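Local coordinates for protein leucine aminopeptidase (PDB 5GNE) that probably removes amino-terminal residues from peptides as a secreted or exported zinc-dependent metalloexopeptidase, at residues 235-238 with 242-245; 259-264 with 370-375. All coordinates share one frame; numbering follows the deposited sequence.

Both contacts grow out of the central mixed sheet of the enzyme, on strands that flank strand 185-191 and run parallel to it. Contact 1 follows the end of strand 230-235 into helix 243-254; that helix leads on to strand 259-264, which contact 2 packs against the C-terminal helix 355-373. Their centres lie 22 Å apart, yet they meet where Tyr235 CE2 packs 3.3 Å from Gln264 OE1. Contact 1 is the one beside the metals: the side chain of Glu238 comes within about 4 Å of a bound zinc ion. Contact 2 lies away from the metal site, although strand 259-264 leads towards the zinc ligand Asp266 and Lys260 reaches a sulfate.

Contact 1 (235-238 with 242-245); sequences YAAE and LIGS
The ring of Tyr235 lies against Ser245, whose CB sits over one face, 3.8 Å from the ring centroid, in a CH-pi contact displaced towards CD1. With chi1 at 48°, Ser245 OG lies between its own backbone N and carbonyl carbon, turned from the ring to hydrogen bonds with Asp317 and Asn320. A small serine suits this place: its methylene packs on the aromatic while its hydroxyl serves a neighbouring segment. Tyr235 likewise sends its OH beyond the contact, to Trp321.

Packing is tight where the loop crosses the start of helix 243-254. Having no side chain, Gly244 lets the carbonyl of Ala236 approach its CA to 3.1 Å in a CA-H...O contact. Next to it the short methyl of Ala237 meets the CG2 branch of Ile243 at 3.5 Å, an apolar pair that also adjoins Thr164.

The same carbonyl that presses on Gly244 leaves a wider gap to Ser245 N, 4.3 Å from Ala236 O, and a water fills it, donating to the carbonyl and accepting from the N-H. Farther along, Leu242 N donates to Glu238 O over 3.2 Å; the N-H...O angle is 150°, but the donor stands above the carbonyl plane. Leu242 and Glu238 then run side by side, with Leu242 CD2 3.8 Å from Glu238 CG and 3.7 Å from its OE2, an apolar flank along the acid. The carboxylate continues towards His191 and Asp266.

Strand 230-235 thus passes through a short loop to helix 243-254, with Leu242 at the N-cap. The loop carries Glu238 and the adjoining zinc ligand Glu239 to the metal centre, the place of the paired glutamates in the two-zinc site of M28 aminopeptidases.

Contact 2 (259-264 with 370-375); sequences VKAVMQ and VELGLN. With SO4 (sulfate ion), chain E.
Ala261 CB meets Leu372 CD1 at 3.6 Å, the apolar touch that joins strand 259-264 to the last turn of helix 355-373. The two backbones stay well apart, their nearest CA atoms, those of Ala261 and Leu372, 8.4 Å from each other; the leucine side chain reaches across nearly half of that distance and the Ala261 methyl meets it. Its CG is anti to the carbonyl carbon (chi1 -74°), which carries the forked end of Leu372 towards the strand: CD1 goes to Ala261 and CD2 towards Lys260. A branched aliphatic residue suits this bridging place, while the small Ala261 methyl leaves room for both Leu372 and Leu290 of helix 288-302.

Lys260 can be followed outwards. Its CB is still 6.1 Å from Leu372 CD2, and CG comes to 5.2 Å from the same methyl. CD and CE then pass it, each 4.5 Å away, so the aliphatic part runs loosely along the edge of the leucine. The chain is extended to this point, then bends at chi4 (82°) and turns NZ off towards the sulfate, where it gives a weak hydrogen bond of 3.1 Å to O2. Lysine fits a partly exposed margin of this kind, greasy along its length and charged at its end.

The sulfate, probably taken up from the crystallisation liquor, is also held by Glu184 N and by Arg228 NH2. The anion thereby gathers the two basic side chains, and Glu184 OE2 adds a long, weak ion pair to NZ.

On the buried side Leu372 also rests on Ile186 and Phe293, placing it between the sheet and helix 288-302. A C-terminal helix laid over an inner parallel strand of a mixed sheet belongs to the layered alpha/beta fold of M28 zinc peptidases.

Contact 1 (235-238 with 242-245)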
loop_
_atom_site.group_PDB
_atom_site.type_symbol
_atom_site.label_atom_id
_atom_site.label_comp_id
_atom_site.label_asym_id
_atom_site.label_seq_id
_atom_site.Cartn_x
_atom_site.Cartn_y
_atom_site.Cartn_z
ATOM N N TYR A 235 3.009 -4.522 3.391
ATOM C CA TYR A 235 3.584 -5.108 2.188
ATOM C C TYR A 235 5.098 -5.053 2.191
ATOM O O TYR A 235 5.703 -4.003 2.430
ATOM C CB TYR A 235 3.071 -4.399 0.917
ATOM C CG TYR A 235 1.564 -4.306 0.821
ATOM C CD1 TYR A 235 0.800 -5.446 0.667
ATOM C CD2 TYR A 235 0.905 -3.083 0.919
ATOM C CE1 TYR A 235 -0.587 -5.380 0.580
ATOM C CE2 TYR A 235 -0.482 -3.010 0.830
ATOM C CZ TYR A 235 -1.222 -4.158 0.654
ATOM O OH TYR A 235 -2.596 -4.093 0.568
ATOM N N ALA A 236 5.711 -6.187 1.880
ATOM C CA ALA A 236 7.144 -6.215 1.603
ATOM C C ALA A 236 7.404 -5.674 0.195
ATOM O O ALA A 236 6.514 -5.647 -0.628
ATOM C CB ALA A 236 7.663 -7.620 1.726
ATOM N N ALA A 237 8.631 -5.240 -0.058
ATOM C CA ALA A 237 9.152 -5.082 -1.408
ATOM C C ALA A 237 8.301 -4.266 -2.382
ATOM O O ALA A 237 8.314 -4.521 -3.606
ATOM C CB ALA A 237 9.380 -6.487 -2.002
ATOM N N GLU A 238 7.584 -3.273 -1.875
ATOM C CA GLU A 238 6.822 -2.418 -2.787
ATOM C C GLU A 238 7.766 -1.687 -3.742
ATOM O O GLU A 238 7.412 -1.389 -4.878
ATOM C CB GLU A 238 5.957 -1.435 -2.014
ATOM C CG GLU A 238 5.062 -0.552 -2.872
ATOM C CD GLU A 238 5.742 0.747 -3.299
ATOM O OE1 GLU A 238 6.879 1.018 -2.834
ATOM O OE2 GLU A 238 5.141 1.501 -4.095
ATOM N N LEU A 242 6.294 -3.698 -6.844
ATOM C CA LEU A 242 5.061 -4.059 -6.134
ATOM C C LEU A 242 4.939 -5.550 -5.857
ATOM O O LEU A 242 3.836 -6.065 -5.681
ATOM C CB LEU A 242 3.819 -3.592 -6.912
ATOM C CG LEU A 242 3.869 -2.195 -7.542
ATOM C CD1 LEU A 242 2.524 -1.847 -8.185
ATOM C CD2 LEU A 242 4.298 -1.158 -6.545
ATOM N N ILE A 243 6.060 -6.250 -5.783
ATOM C CA ILE A 243 5.981 -7.709 -5.718
ATOM C C ILE A 243 5.414 -8.233 -4.383
ATOM O O ILE A 243 4.729 -9.260 -4.383
ATOM C CB ILE A 243 7.353 -8.376 -6.030
ATOM C CG1 ILE A 243 7.169 -9.892 -6.232
ATOM C CG2 ILE A 243 8.362 -8.069 -4.952
ATOM C CD1 ILE A 243 8.445 -10.677 -6.549
ATOM N N GLY A 244 5.646 -7.532 -3.266
ATOM C CA GLY A 244 5.089 -7.987 -1.994
ATOM C C GLY A 244 3.568 -8.116 -2.002
ATOM O O GLY A 244 3.028 -9.221 -1.733
ATOM N N SER A 245 2.867 -7.030 -2.344
ATOM C CA SER A 245 1.409 -7.057 -2.431
ATOM C C SER A 245 0.916 -8.010 -3.531
ATOM O O SER A 245 -0.199 -8.518 -3.454
ATOM C CB SER A 245 0.833 -5.658 -2.695
ATOM O OG SER A 245 1.504 -5.009 -3.752
HETATM O O HOH W 1 4.660 -4.674 -2.566
#

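Contact 2 (259-264 with 370-375)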
loop_
_atom_site.group_PDB
_atom_site.type_symbol
_atom_site.label_atom_id
_atom_site.label_comp_id
_atom_site.label_asym_id
_atom_site.label_seq_id
_atom_site.Cartn_x
_atom_site.Cartn_y
_atom_site.Cartn_z
ATOM N N VAL A 259 -13.371 -9.978 -0.248
ATOM C CA VAL A 259 -12.956 -8.634 0.115
ATOM C C VAL A 259 -13.759 -7.549 -0.604
ATOM O O VAL A 259 -13.724 -7.426 -1.833
ATOM C CB VAL A 259 -11.472 -8.411 -0.201
ATOM C CG1 VAL A 259 -11.135 -6.924 -0.105
ATOM C CG2 VAL A 259 -10.604 -9.241 0.718
ATOM N N LYS A 260 -14.432 -6.730 0.194
ATOM C CA LYS A 260 -15.350 -5.709 -0.297
ATOM C C LYS A 260 -14.666 -4.387 -0.618
ATOM O O LYS A 260 -15.182 -3.597 -1.388
ATOM C CB LYS A 260 -16.412 -5.486 0.802
ATOM C CG LYS A 260 -17.537 -4.487 0.503
ATOM C CD LYS A 260 -18.330 -4.201 1.784
ATOM C CE LYS A 260 -19.720 -3.684 1.474
ATOM N NZ LYS A 260 -20.675 -4.766 1.165
ATOM N N ALA A 261 -13.510 -4.136 -0.008
ATOM C CA ALA A 261 -12.886 -2.815 -0.077
ATOM C C ALA A 261 -11.463 -2.808 0.414
ATOM O O ALA A 261 -11.141 -3.424 1.429
ATOM C CB ALA A 261 -13.677 -1.800 0.735
ATOM N N VAL A 262 -10.637 -2.053 -0.296
ATOM C CA VAL A 262 -9.221 -1.947 -0.014
ATOM C C VAL A 262 -8.786 -0.470 -0.007
ATOM O O VAL A 262 -9.065 0.295 -0.947
ATOM C CB VAL A 262 -8.387 -2.751 -1.054
ATOM C CG1 VAL A 262 -6.883 -2.649 -0.730
ATOM C CG2 VAL A 262 -8.825 -4.215 -1.082
ATOM N N MET A 263 -8.115 -0.085 1.078
ATOM C CA MET A 263 -7.468 1.222 1.221
ATOM C C MET A 263 -5.964 1.087 1.202
ATOM O O MET A 263 -5.404 0.260 1.906
ATOM C CB MET A 263 -7.854 1.887 2.519
ATOM C CG MET A 263 -7.182 3.291 2.760
ATOM S SD MET A 263 -7.813 4.104 4.185
ATOM C CE MET A 263 -9.181 4.858 3.459
ATOM N N GLN A 264 -5.318 1.906 0.374
ATOM C CA GLN A 264 -3.864 1.950 0.315
ATOM C C GLN A 264 -3.360 3.237 0.889
ATOM O O GLN A 264 -3.791 4.338 0.491
ATOM C CB GLN A 264 -3.365 1.790 -1.114
ATOM C CG GLN A 264 -1.884 1.990 -1.290
ATOM C CD GLN A 264 -1.012 0.891 -0.728
ATOM O OE1 GLN A 264 -1.493 -0.069 -0.123
ATOM N NE2 GLN A 264 0.313 1.032 -0.932
ATOM N N VAL A 370 -15.406 2.232 10.069
ATOM C CA VAL A 370 -16.699 2.195 10.755
ATOM C C VAL A 370 -17.841 2.122 9.751
ATOM O O VAL A 370 -18.747 1.295 9.878
ATOM C CB VAL A 370 -16.905 3.423 11.681
ATOM C CG1 VAL A 370 -18.342 3.500 12.166
ATOM C CG2 VAL A 370 -15.966 3.346 12.868
ATOM N N GLU A 371 -17.843 3.001 8.763
ATOM C CA GLU A 371 -19.001 3.039 7.895
ATOM C C GLU A 371 -19.108 1.802 6.990
ATOM O O GLU A 371 -20.222 1.378 6.658
ATOM C CB GLU A 371 -19.024 4.327 7.100
ATOM C CG GLU A 371 -19.099 5.550 8.021
ATOM C CD GLU A 371 -20.467 5.739 8.662
ATOM O OE1 GLU A 371 -21.365 4.915 8.424
ATOM O OE2 GLU A 371 -20.667 6.731 9.391
ATOM N N LEU A 372 -17.977 1.210 6.612
ATOM C CA LEU A 372 -18.028 -0.085 5.926
ATOM C C LEU A 372 -18.221 -1.249 6.920
ATOM O O LEU A 372 -18.962 -2.205 6.644
ATOM C CB LEU A 372 -16.762 -0.294 5.105
ATOM C CG LEU A 372 -16.646 0.532 3.822
ATOM C CD1 LEU A 372 -15.309 0.313 3.169
ATOM C CD2 LEU A 372 -17.732 0.104 2.867
ATOM N N GLY A 373 -17.549 -1.156 8.070
ATOM C CA GLY A 373 -17.519 -2.207 9.077
ATOM C C GLY A 373 -18.859 -2.497 9.732
ATOM O O GLY A 373 -19.112 -3.605 10.191
ATOM N N LEU A 374 -19.712 -1.480 9.774
ATOM C CA LEU A 374 -21.051 -1.618 10.313
ATOM C C LEU A 374 -22.182 -1.303 9.270
ATOM O O LEU A 374 -23.356 -1.257 9.615
ATOM C CB LEU A 374 -21.162 -0.675 11.515
ATOM C CG LEU A 374 -20.125 -0.535 12.619
ATOM C CD1 LEU A 374 -20.440 0.678 13.503
ATOM C CD2 LEU A 374 -20.154 -1.801 13.471
ATOM N N ASN A 375 -21.823 -1.161 7.995
ATOM C CA ASN A 375 -22.771 -0.942 6.868
ATOM C C ASN A 375 -23.851 0.136 7.071
ATOM O O ASN A 375 -23.589 1.333 6.904
ATOM C CB ASN A 375 -23.467 -2.241 6.506
ATOM C CG ASN A 375 -22.510 -3.377 6.328
ATOM O OD1 ASN A 375 -21.675 -3.664 7.192
ATOM N ND2 ASN A 375 -22.631 -4.048 5.199
HETATM S S SO4 E . -21.580 -8.931 2.683
HETATM O O1 SO4 E . -22.376 -8.993 3.910
HETATM O O2 SO4 E . -21.589 -7.574 2.127
HETATM O O3 SO4 E . -20.210 -9.341 2.970
HETATM O O4 SO4 E . -22.146 -9.864 1.712
#